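Local coordinates for protein esterase A (PDB 5GKV) that probably acts as a serine hydrolase with esterase activity, being a penicillin-binding protein homologue of the beta-lactamase family, at residues R44-A48 against T269-A274; L88-R92 against L194-I198; I198-L204 against L286-L291; M277-A281 against A348-P352. All blocks are in the same frame, centred on the assembly; numbering follows the deposited sequence.

Interaction 1: R44-A48 against T269-A274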
loop_
_atom_site.group_PDB
_atom_site.type_symbol
_atom_site.label_atom_id
_atom_site.label_comp_id
_atom_site.label_asym_id
_atom_site.label_seq_id
_atom_site.Cartn_x
_atom_site.Cartn_y
_atom_site.Cartn_z
ATOM N N ARG A 44 11.102 0.262 -11.675
ATOM C CA ARG A 44 11.106 -1.173 -11.916
ATOM C C ARG A 44 9.660 -1.640 -12.006
ATOM O O ARG A 44 8.801 -1.202 -11.223
ATOM C CB ARG A 44 11.866 -1.915 -10.804
ATOM C CG ARG A 44 12.171 -3.383 -11.107
ATOM C CD ARG A 44 13.025 -3.979 -9.998
ATOM N NE ARG A 44 13.519 -5.324 -10.296
ATOM C CZ ARG A 44 14.304 -6.000 -9.455
ATOM N NH1 ARG A 44 14.644 -5.455 -8.284
ATOM N NH2 ARG A 44 14.726 -7.206 -9.763
ATOM N N PHE A 45 9.381 -2.495 -12.987
ATOM C CA PHE A 45 8.036 -3.025 -13.179
ATOM C C PHE A 45 8.142 -4.534 -13.249
ATOM O O PHE A 45 8.933 -5.065 -14.033
ATOM C CB PHE A 45 7.363 -2.511 -14.454
ATOM C CG PHE A 45 5.982 -3.093 -14.686
ATOM C CD1 PHE A 45 4.899 -2.672 -13.921
ATOM C CD2 PHE A 45 5.765 -4.050 -15.679
ATOM C CE1 PHE A 45 3.616 -3.210 -14.124
ATOM C CE2 PHE A 45 4.488 -4.587 -15.898
ATOM C CZ PHE A 45 3.412 -4.165 -15.123
ATOM N N ALA A 46 7.324 -5.213 -12.459
ATOM C CA ALA A 46 7.329 -6.665 -12.409
ATOM C C ALA A 46 5.913 -7.174 -12.611
ATOM O O ALA A 46 4.961 -6.606 -12.067
ATOM C CB ALA A 46 7.904 -7.180 -11.077
ATOM N N PHE A 47 5.790 -8.264 -13.372
ATOM C CA PHE A 47 4.504 -8.874 -13.673
ATOM C C PHE A 47 4.640 -10.369 -13.451
ATOM O O PHE A 47 5.647 -10.968 -13.839
ATOM C CB PHE A 47 4.073 -8.553 -15.119
ATOM C CG PHE A 47 2.671 -8.959 -15.441
ATOM C CD1 PHE A 47 1.598 -8.205 -14.984
ATOM C CD2 PHE A 47 2.421 -10.074 -16.229
ATOM C CE1 PHE A 47 0.295 -8.566 -15.298
ATOM C CE2 PHE A 47 1.115 -10.442 -16.548
ATOM C CZ PHE A 47 0.055 -9.693 -16.073
ATOM N N ALA A 48 3.640 -10.963 -12.791
ATOM C CA ALA A 48 3.729 -12.346 -12.349
ATOM C C ALA A 48 2.489 -13.118 -12.776
ATOM O O ALA A 48 1.378 -12.585 -12.798
ATOM C CB ALA A 48 3.898 -12.446 -10.821
ATOM N N THR A 269 11.300 -3.871 -3.471
ATOM C CA THR A 269 11.469 -3.892 -4.918
ATOM C C THR A 269 10.155 -4.305 -5.571
ATOM O O THR A 269 9.266 -4.885 -4.930
ATOM C CB THR A 269 12.555 -4.876 -5.353
ATOM O OG1 THR A 269 12.107 -6.209 -5.069
ATOM C CG2 THR A 269 13.885 -4.592 -4.652
ATOM N N ALA A 270 10.038 -3.999 -6.862
ATOM C CA ALA A 270 8.817 -4.360 -7.582
ATOM C C ALA A 270 8.582 -5.869 -7.607
ATOM O O ALA A 270 7.452 -6.303 -7.308
ATOM C CB ALA A 270 8.865 -3.753 -8.986
ATOM N N PRO A 271 9.577 -6.721 -7.896
ATOM C CA PRO A 271 9.297 -8.171 -7.863
ATOM C C PRO A 271 8.865 -8.684 -6.499
ATOM O O PRO A 271 8.073 -9.633 -6.421
ATOM C CB PRO A 271 10.631 -8.800 -8.297
ATOM C CG PRO A 271 11.365 -7.727 -9.000
ATOM C CD PRO A 271 10.961 -6.451 -8.337
ATOM N N ALA A 272 9.406 -8.130 -5.413
ATOM C CA ALA A 272 8.966 -8.568 -4.092
ATOM C C ALA A 272 7.461 -8.382 -3.936
ATOM O O ALA A 272 6.756 -9.299 -3.478
ATOM C CB ALA A 272 9.729 -7.815 -3.001
ATOM N N LEU A 273 6.937 -7.223 -4.360
ATOM C CA LEU A 273 5.498 -6.985 -4.258
ATOM C C LEU A 273 4.720 -7.856 -5.234
ATOM O O LEU A 273 3.636 -8.361 -4.901
ATOM C CB LEU A 273 5.181 -5.502 -4.497
ATOM C CG LEU A 273 5.711 -4.568 -3.399
ATOM C CD1 LEU A 273 5.660 -3.124 -3.889
ATOM C CD2 LEU A 273 4.907 -4.740 -2.108
ATOM N N ALA A 274 5.246 -8.043 -6.442
ATOM C CA ALA A 274 4.538 -8.867 -7.420
ATOM C C ALA A 274 4.428 -10.306 -6.938
ATOM O O ALA A 274 3.396 -10.960 -7.146
ATOM C CB ALA A 274 5.240 -8.797 -8.789
#
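The guanidinium of Arg44 lies with one face over the ring of Pro271. CG of the proline sits 3.3 Å above the plane, displaced toward the rim. Arg44 CZ is 3.4 Å from Pro271 CG, and the arginine chain runs roughly perpendicular to the proline side chain. Arg44 NH1 approaches Thr269 CB obliquely at 3.6 Å. The arginine reaches this place through an extended chain, its CG turned anti to the backbone N (chi1 -168°). Its charge is met elsewhere, since NE forms a salt bridge with Asp56 and NH1 a hydrogen bond with the carbonyl of Pro72. The proline contact is therefore packing against a fixed group. Small residues fill the rest. Ala270 CB rests 3.4 Å from Arg44 O. Ala46 CB sits 3.6 Å from Pro271 N and 3.9 Å from Ala274 CB. Alanines on both sides let strand and helix axes come within 7.2 Å, at an angle of 26°. Thr269 is the N-cap, and its OG1 accepts a weak bond from Ala272 N. The contact thus seats the first turn of helix 270-281 on one face of the seven-stranded antiparallel sheet. Strand 42-49 lies between strands 52-60 and 356-362. Phe45 and Phe47 point away from the helix, and both touch helix 373-384.

Interaction 2: L88-R92 against L194-I198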
loop_
_atom_site.group_PDB
_atom_site.type_symbol
_atom_site.label_atom_id
_atom_site.label_comp_id
_atom_site.label_asym_id
_atom_site.label_seq_id
_atom_site.Cartn_x
_atom_site.Cartn_y
_atom_site.Cartn_z
ATOM N N LEU A 88 -3.029 -7.460 4.037
ATOM C CA LEU A 88 -2.735 -8.887 4.000
ATOM C C LEU A 88 -2.439 -9.424 5.397
ATOM O O LEU A 88 -2.920 -10.497 5.768
ATOM C CB LEU A 88 -1.554 -9.143 3.052
ATOM C CG LEU A 88 -1.114 -10.582 2.728
ATOM C CD1 LEU A 88 -0.189 -10.540 1.545
ATOM C CD2 LEU A 88 -0.369 -11.251 3.840
ATOM N N LEU A 89 -1.640 -8.702 6.184
ATOM C CA LEU A 89 -1.289 -9.193 7.515
ATOM C C LEU A 89 -2.526 -9.343 8.393
ATOM O O LEU A 89 -2.655 -10.335 9.123
ATOM C CB LEU A 89 -0.263 -8.270 8.173
ATOM C CG LEU A 89 1.104 -8.239 7.477
ATOM C CD1 LEU A 89 2.025 -7.166 8.081
ATOM C CD2 LEU A 89 1.752 -9.614 7.542
ATOM N N ILE A 90 -3.467 -8.394 8.309
ATOM C CA ILE A 90 -4.720 -8.535 9.049
ATOM C C ILE A 90 -5.527 -9.706 8.500
ATOM O O ILE A 90 -6.063 -10.519 9.265
ATOM C CB ILE A 90 -5.541 -7.224 9.013
ATOM C CG1 ILE A 90 -4.865 -6.115 9.839
ATOM C CG2 ILE A 90 -6.957 -7.476 9.508
ATOM C CD1 ILE A 90 -4.818 -6.381 11.341
ATOM N N ALA A 91 -5.639 -9.799 7.165
ATOM C CA ALA A 91 -6.404 -10.876 6.542
ATOM C C ALA A 91 -5.936 -12.247 7.019
ATOM O O ALA A 91 -6.750 -13.168 7.191
ATOM C CB ALA A 91 -6.288 -10.800 5.017
ATOM N N ARG A 92 -4.626 -12.399 7.226
ATOM C CA ARG A 92 -4.088 -13.653 7.758
ATOM C C ARG A 92 -4.580 -13.930 9.182
ATOM O O ARG A 92 -4.970 -15.062 9.496
ATOM C CB ARG A 92 -2.559 -13.626 7.704
ATOM C CG ARG A 92 -1.996 -13.821 6.282
ATOM C CD ARG A 92 -0.467 -13.804 6.275
ATOM N NE ARG A 92 0.154 -15.079 6.667
ATOM C CZ ARG A 92 1.027 -15.224 7.661
ATOM N NH1 ARG A 92 1.391 -14.184 8.392
ATOM N NH2 ARG A 92 1.536 -16.416 7.935
ATOM N N LEU A 194 5.814 -9.721 9.525
ATOM C CA LEU A 194 6.048 -9.779 8.085
ATOM C C LEU A 194 7.412 -10.387 7.780
ATOM O O LEU A 194 7.541 -11.259 6.911
ATOM C CB LEU A 194 5.952 -8.378 7.468
ATOM C CG LEU A 194 6.373 -8.276 5.990
ATOM C CD1 LEU A 194 5.415 -9.015 5.065
ATOM C CD2 LEU A 194 6.522 -6.808 5.557
ATOM N N ARG A 195 8.445 -9.920 8.481
ATOM C CA ARG A 195 9.796 -10.408 8.229
ATOM C C ARG A 195 9.938 -11.874 8.646
ATOM O O ARG A 195 10.483 -12.690 7.893
ATOM C CB ARG A 195 10.803 -9.522 8.966
ATOM C CG ARG A 195 12.250 -10.018 8.948
ATOM C CD ARG A 195 13.148 -9.177 9.857
ATOM N NE ARG A 195 12.695 -9.130 11.252
ATOM C CZ ARG A 195 13.033 -10.022 12.187
ATOM N NH1 ARG A 195 13.825 -11.042 11.873
ATOM N NH2 ARG A 195 12.583 -9.896 13.437
ATOM N N GLU A 196 9.422 -12.231 9.826
ATOM C CA GLU A 196 9.623 -13.583 10.353
ATOM C C GLU A 196 8.805 -14.616 9.593
ATOM O O GLU A 196 9.293 -15.716 9.310
ATOM C CB GLU A 196 9.256 -13.635 11.841
ATOM C CG GLU A 196 10.252 -12.957 12.745
ATOM C CD GLU A 196 9.858 -13.044 14.210
ATOM O OE1 GLU A 196 8.710 -13.454 14.501
ATOM O OE2 GLU A 196 10.697 -12.691 15.062
ATOM N N ASP A 197 7.553 -14.297 9.272
ATOM C CA ASP A 197 6.634 -15.288 8.732
ATOM C C ASP A 197 6.621 -15.339 7.211
ATOM O O ASP A 197 6.201 -16.359 6.642
ATOM C CB ASP A 197 5.201 -15.021 9.216
ATOM C CG ASP A 197 5.020 -15.259 10.722
ATOM O OD1 ASP A 197 5.969 -15.698 11.409
ATOM O OD2 ASP A 197 3.917 -14.981 11.224
ATOM N N ILE A 198 7.054 -14.276 6.533
ATOM C CA ILE A 198 6.854 -14.194 5.087
ATOM C C ILE A 198 8.152 -13.863 4.361
ATOM O O ILE A 198 8.606 -14.635 3.507
ATOM C CB ILE A 198 5.759 -13.165 4.742
ATOM C CG1 ILE A 198 4.416 -13.593 5.363
ATOM C CG2 ILE A 198 5.657 -12.991 3.231
ATOM C CD1 ILE A 198 3.244 -12.632 5.076
#
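The apolar part of this contact centres on the CD1 methyl of Ile198. Leu88 CD2 meets it at 4.1 Å, and Leu89 CD2 lies 4.2 Å from the same methyl. Arg92 adds its aliphatic CD at 4.1 Å from Ile198 CD1; the two side chains run alongside each other, heading opposite ways. A second point of touch lies toward the start of the other segment, where Leu89 CD1 reaches Leu194 CB at 4.2 Å. These two leucines are set nearly perpendicular. Ile198 reaches this far because its chain is straight from CA to CD1 (chi2 -180°).

The polar part is looser. Arg92 NH1 and Asp197 OD2 form a long salt bridge of 3.9 Å. The oxygen is in the guanidinium plane, at its edge, but the carboxylate plane is turned 73° against it. No hydrogen bond forms here. Each partner has a stronger tie elsewhere: Arg92 NE bonds to the carbonyl of Leu291, and Asp197 OD2 pairs with Arg188. The methyl of Ile198 lies over one face of the guanidinium, which places the charged group at the border of the apolar patch.

The helix axes stay 12.4 Å apart and are inclined by 60°, a gap spanned by long side chains. Such aliphatic helix packing is consistent with the helical part of the beta-lactamase fold. Helix 270-281 adds to this core, with Leu276 touching both Leu88 and Ile198. Beyond Leu194 lies strand 206-208, and Met190 of helix 190-202 touches Leu89.

Interaction 3: I198-L204 against L286-L291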
loop_
_atom_site.group_PDB
_atom_site.type_symbol
_atom_site.label_atom_id
_atom_site.label_comp_id
_atom_site.label_asym_id
_atom_site.label_seq_id
_atom_site.Cartn_x
_atom_site.Cartn_y
_atom_site.Cartn_z
ATOM N N ILE A 198 7.054 -14.276 6.533
ATOM C CA ILE A 198 6.854 -14.194 5.087
ATOM C C ILE A 198 8.152 -13.863 4.361
ATOM O O ILE A 198 8.606 -14.635 3.507
ATOM C CB ILE A 198 5.759 -13.165 4.742
ATOM C CG1 ILE A 198 4.416 -13.593 5.363
ATOM C CG2 ILE A 198 5.657 -12.991 3.231
ATOM C CD1 ILE A 198 3.244 -12.632 5.076
ATOM N N CYS A 199 8.768 -12.724 4.696
ATOM C CA CYS A 199 9.859 -12.222 3.857
ATOM C C CYS A 199 11.157 -12.993 4.060
ATOM O O CYS A 199 11.831 -13.330 3.081
ATOM C CB CYS A 199 10.063 -10.731 4.107
ATOM S SG CYS A 199 8.583 -9.836 3.529
ATOM N N GLU A 200 11.523 -13.298 5.304
ATOM C CA GLU A 200 12.705 -14.139 5.499
ATOM C C GLU A 200 12.521 -15.535 4.911
ATOM O O GLU A 200 13.374 -15.953 4.114
ATOM C CB GLU A 200 13.098 -14.167 6.982
ATOM C CG GLU A 200 13.965 -12.974 7.391
ATOM C CD GLU A 200 14.194 -12.866 8.900
ATOM O OE1 GLU A 200 13.714 -13.745 9.656
ATOM O OE2 GLU A 200 14.852 -11.888 9.326
ATOM N N PRO A 201 11.460 -16.288 5.210
ATOM C CA PRO A 201 11.368 -17.644 4.637
ATOM C C PRO A 201 11.280 -17.665 3.129
ATOM O O PRO A 201 11.823 -18.583 2.501
ATOM C CB PRO A 201 10.087 -18.215 5.263
ATOM C CG PRO A 201 9.822 -17.378 6.441
ATOM C CD PRO A 201 10.359 -16.023 6.152
ATOM N N LEU A 202 10.613 -16.688 2.518
ATOM C CA LEU A 202 10.388 -16.713 1.080
ATOM C C LEU A 202 11.388 -15.861 0.295
ATOM O O LEU A 202 11.283 -15.790 -0.932
ATOM C CB LEU A 202 8.945 -16.273 0.774
ATOM C CG LEU A 202 7.865 -17.239 1.296
ATOM C CD1 LEU A 202 6.444 -16.736 1.034
ATOM C CD2 LEU A 202 8.057 -18.626 0.690
ATOM N N GLY A 203 12.356 -15.234 0.970
ATOM C CA GLY A 203 13.332 -14.376 0.323
ATOM C C GLY A 203 12.734 -13.189 -0.417
ATOM O O GLY A 203 13.093 -12.926 -1.568
ATOM N N LEU A 204 11.813 -12.464 0.216
ATOM C CA LEU A 204 11.197 -11.287 -0.386
ATOM C C LEU A 204 11.931 -10.039 0.083
ATOM O O LEU A 204 12.105 -9.835 1.287
ATOM C CB LEU A 204 9.712 -11.186 -0.023
ATOM C CG LEU A 204 8.861 -12.385 -0.474
ATOM C CD1 LEU A 204 7.446 -12.269 0.021
ATOM C CD2 LEU A 204 8.860 -12.508 -1.982
ATOM N N LEU A 286 2.601 -19.195 -2.164
ATOM C CA LEU A 286 3.773 -18.632 -2.829
ATOM C C LEU A 286 4.938 -19.598 -2.664
ATOM O O LEU A 286 5.303 -19.943 -1.536
ATOM C CB LEU A 286 4.133 -17.259 -2.257
ATOM C CG LEU A 286 5.274 -16.486 -2.939
ATOM C CD1 LEU A 286 4.962 -16.213 -4.415
ATOM C CD2 LEU A 286 5.532 -15.185 -2.175
ATOM N N ASP A 287 5.525 -20.021 -3.789
ATOM C CA ASP A 287 6.647 -20.965 -3.780
ATOM C C ASP A 287 6.358 -22.157 -2.866
ATOM O O ASP A 287 7.203 -22.590 -2.083
ATOM C CB ASP A 287 7.955 -20.268 -3.378
ATOM C CG ASP A 287 8.279 -19.057 -4.261
ATOM O OD1 ASP A 287 7.699 -18.919 -5.366
ATOM O OD2 ASP A 287 9.123 -18.232 -3.840
ATOM N N GLY A 288 5.127 -22.663 -2.935
ATOM C CA GLY A 288 4.741 -23.842 -2.190
ATOM C C GLY A 288 4.281 -23.615 -0.764
ATOM O O GLY A 288 3.853 -24.577 -0.116
ATOM N N ARG A 289 4.350 -22.390 -0.245
ATOM C CA ARG A 289 4.008 -22.107 1.146
ATOM C C ARG A 289 2.656 -21.398 1.197
ATOM O O ARG A 289 2.480 -20.354 0.564
ATOM C CB ARG A 289 5.093 -21.252 1.806
ATOM C CG ARG A 289 4.765 -20.813 3.231
ATOM C CD ARG A 289 5.922 -20.048 3.882
ATOM N NE ARG A 289 7.161 -20.825 3.874
ATOM C CZ ARG A 289 7.795 -21.247 4.964
ATOM N NH1 ARG A 289 7.316 -20.961 6.169
ATOM N NH2 ARG A 289 8.915 -21.952 4.846
ATOM N N SER A 290 1.703 -21.963 1.943
ATOM C CA SER A 290 0.395 -21.332 2.098
ATOM C C SER A 290 0.485 -20.133 3.044
ATOM O O SER A 290 0.817 -20.288 4.224
ATOM C CB SER A 290 -0.629 -22.341 2.623
ATOM O OG SER A 290 -1.919 -21.745 2.704
ATOM N N LEU A 291 0.206 -18.936 2.525
ATOM C CA LEU A 291 0.128 -17.737 3.356
ATOM C C LEU A 291 -1.266 -17.488 3.910
ATOM O O LEU A 291 -1.400 -16.853 4.961
ATOM C CB LEU A 291 0.553 -16.502 2.549
ATOM C CG LEU A 291 1.984 -16.553 2.032
ATOM C CD1 LEU A 291 2.321 -15.293 1.267
ATOM C CD2 LEU A 291 2.917 -16.740 3.211
HETATM O O HOH W 1 10.722 -18.780 -2.110
#
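Leu202 turns its CG anti to the carbonyl carbon (chi1 -66°) and continues straight to CD1 (chi2 177°), which carries that methyl in among the leucines opposite. Leu286 has CG anti to its own backbone N (chi1 -175°), and its CD2 comes 3.7 Å from Leu202 CD1. The same Leu202 methyl lies 4.1 Å from Leu291 CD2. Ile198 touches Leu291 CD2 too, through its CG1. Leu204 CD1 also meets Leu286 CD2, tip to tip, at 4.1 Å. Residues 286-289 form a type I' turn, the tight tip of a two-stranded hairpin closed by bonds between Leu286 and Arg289. This hairpin lies against the C-terminal end of helix 190-202, where Gly203 with positive phi completes a Schellman motif; Leu204 N bonds to Cys199 O at 3.0 Å. At the exposed side, Pro201 CB sits over the centre of one guanidinium face of Arg289, 3.8 Å from CZ. Leu202 CD2 approaches Arg289 NE obliquely at 4.0 Å. Arg275 of helix 270-281 ties the two segments together, with a salt bridge to Asp287 and hydrogen bonds to the carbonyls of Leu202 and Gly203.

Interaction 4: M277-A281 against A348-P352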
loop_
_atom_site.group_PDB
_atom_site.type_symbol
_atom_site.label_atom_id
_atom_site.label_comp_id
_atom_site.label_asym_id
_atom_site.label_seq_id
_atom_site.Cartn_x
_atom_site.Cartn_y
_atom_site.Cartn_z
ATOM N N MET A 277 1.761 -10.256 -3.838
ATOM C CA MET A 277 0.412 -10.188 -4.378
ATOM C C MET A 277 0.112 -11.388 -5.266
ATOM O O MET A 277 -1.050 -11.798 -5.373
ATOM C CB MET A 277 0.204 -8.888 -5.166
ATOM C CG MET A 277 0.373 -7.615 -4.353
ATOM S SD MET A 277 -0.663 -7.518 -2.872
ATOM C CE MET A 277 -2.223 -7.083 -3.655
ATOM N N GLY A 278 1.143 -11.962 -5.898
ATOM C CA GLY A 278 0.945 -13.168 -6.691
ATOM C C GLY A 278 0.378 -14.321 -5.880
ATOM O O GLY A 278 -0.445 -15.097 -6.378
ATOM N N ALA A 279 0.800 -14.444 -4.617
ATOM C CA ALA A 279 0.228 -15.472 -3.756
ATOM C C ALA A 279 -1.274 -15.268 -3.582
ATOM O O ALA A 279 -2.044 -16.236 -3.597
ATOM C CB ALA A 279 0.934 -15.485 -2.400
ATOM N N LEU A 280 -1.710 -14.014 -3.418
ATOM C CA LEU A 280 -3.139 -13.713 -3.342
ATOM C C LEU A 280 -3.856 -13.935 -4.675
ATOM O O LEU A 280 -5.084 -14.099 -4.684
ATOM C CB LEU A 280 -3.348 -12.267 -2.871
ATOM C CG LEU A 280 -2.574 -11.850 -1.623
ATOM C CD1 LEU A 280 -2.992 -10.439 -1.171
ATOM C CD2 LEU A 280 -2.814 -12.864 -0.500
ATOM N N ALA A 281 -3.132 -13.940 -5.795
ATOM C CA ALA A 281 -3.726 -14.253 -7.094
ATOM C C ALA A 281 -3.733 -15.743 -7.415
ATOM O O ALA A 281 -4.340 -16.142 -8.417
ATOM C CB ALA A 281 -2.981 -13.522 -8.226
ATOM N N ALA A 348 0.733 -1.941 -6.280
ATOM C CA ALA A 348 0.829 -3.391 -6.371
ATOM C C ALA A 348 -0.586 -3.948 -6.396
ATOM O O ALA A 348 -1.464 -3.440 -5.689
ATOM C CB ALA A 348 1.630 -3.981 -5.208
ATOM N N PHE A 349 -0.815 -4.970 -7.221
ATOM C CA PHE A 349 -2.171 -5.491 -7.355
ATOM C C PHE A 349 -2.137 -6.998 -7.568
ATOM O O PHE A 349 -1.132 -7.568 -8.010
ATOM C CB PHE A 349 -2.905 -4.827 -8.525
ATOM C CG PHE A 349 -2.390 -5.277 -9.871
ATOM C CD1 PHE A 349 -1.234 -4.717 -10.405
ATOM C CD2 PHE A 349 -3.026 -6.295 -10.569
ATOM C CE1 PHE A 349 -0.734 -5.154 -11.638
ATOM C CE2 PHE A 349 -2.529 -6.739 -11.801
ATOM C CZ PHE A 349 -1.396 -6.165 -12.333
ATOM N N ALA A 350 -3.290 -7.622 -7.310
ATOM C CA ALA A 350 -3.529 -9.035 -7.557
ATOM C C ALA A 350 -4.823 -9.198 -8.340
ATOM O O ALA A 350 -5.787 -8.464 -8.111
ATOM C CB ALA A 350 -3.633 -9.834 -6.244
ATOM N N ASP A 351 -4.850 -10.171 -9.242
ATOM C CA ASP A 351 -6.047 -10.503 -10.013
ATOM C C ASP A 351 -6.283 -11.997 -9.841
ATOM O O ASP A 351 -5.711 -12.817 -10.571
ATOM C CB ASP A 351 -5.876 -10.109 -11.477
ATOM C CG ASP A 351 -7.081 -10.452 -12.332
ATOM O OD1 ASP A 351 -8.041 -11.109 -11.833
ATOM O OD2 ASP A 351 -7.049 -10.078 -13.525
ATOM N N PRO A 352 -7.105 -12.395 -8.862
ATOM C CA PRO A 352 -7.335 -13.836 -8.659
ATOM C C PRO A 352 -8.064 -14.486 -9.815
ATOM O O PRO A 352 -7.926 -15.698 -9.998
ATOM C CB PRO A 352 -8.176 -13.892 -7.375
ATOM C CG PRO A 352 -7.893 -12.604 -6.680
ATOM C CD PRO A 352 -7.692 -11.584 -7.788
HETATM O O HOH W 2 -7.112 -17.446 -8.087
#
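One water joins the ends of the two segments, donating to Pro352 O at 2.7 Å and to Ala281 O at 3.1 Å. It is the polar link in a contact with no direct hydrogen bond across it. Close by, the chains come together most tightly: the CA atoms of Ala281 and Pro352 are 4.0 Å apart. Ala281 CB lies 3.7 Å from Asp351 O, and the proline ring reaches the carbonyl of Leu280 through CG.

Met277 carries the other end. Its CB is 3.4 Å from Phe349 O, and its CG meets Ala348 CB at 3.9 Å. The chain then folds back at chi2 (-55°) and chi3 (-78°), which brings CE alongside the strand, 4.0 Å from Ala350 CB. Ala350 makes several of the contacts from the strand. Its CB points at the helix, 3.4 Å from Met277 O, and also touches the CB atoms of Leu280 and Ala281.

The arrangement is a helix lying along a sheet strand, as in the alpha/beta part of the beta-lactamase fold. The helix and strand segments run almost parallel, with 15° between them. Strand 347-351 is flanked by strands 338-341 and 356-362.

Residues alternate along the strand, with Ala348 and Ala350 facing the helix. Phe349 and Asp351 point away. The phenylalanine packs on Ile379 and Tyr383 of helix 373-384. Asp351 OD2 takes hydrogen bonds with the hydroxyls of Tyr383 and Thr334, while its OD1 bonds to Arg354 N.

In the fold
Helix 270-281 ties the four contacts together. Interactions 1 and 4 use its two ends, with centres 11 Å apart, to hold it on one sheet; Leu273 CB and Ala348 CB touch at 3.9 Å between them. Interactions 2 and 3 share Ile198 and helix 190-202, with centres 10 Å apart, and a salt bridge joins Arg195 NH1 to Glu200 OE2 at 2.9 Å. Ala279 meets Leu286 and Leu291, joining interaction 3 to interaction 4, while Leu88 and Leu280 join interactions 2 and 4. A Ser-Thr-Thr-Lys sequence leading into helix 82-95 matches the family's SxxK motif, whose serine is probably the nucleophile; interaction 2 lies farther along that helix.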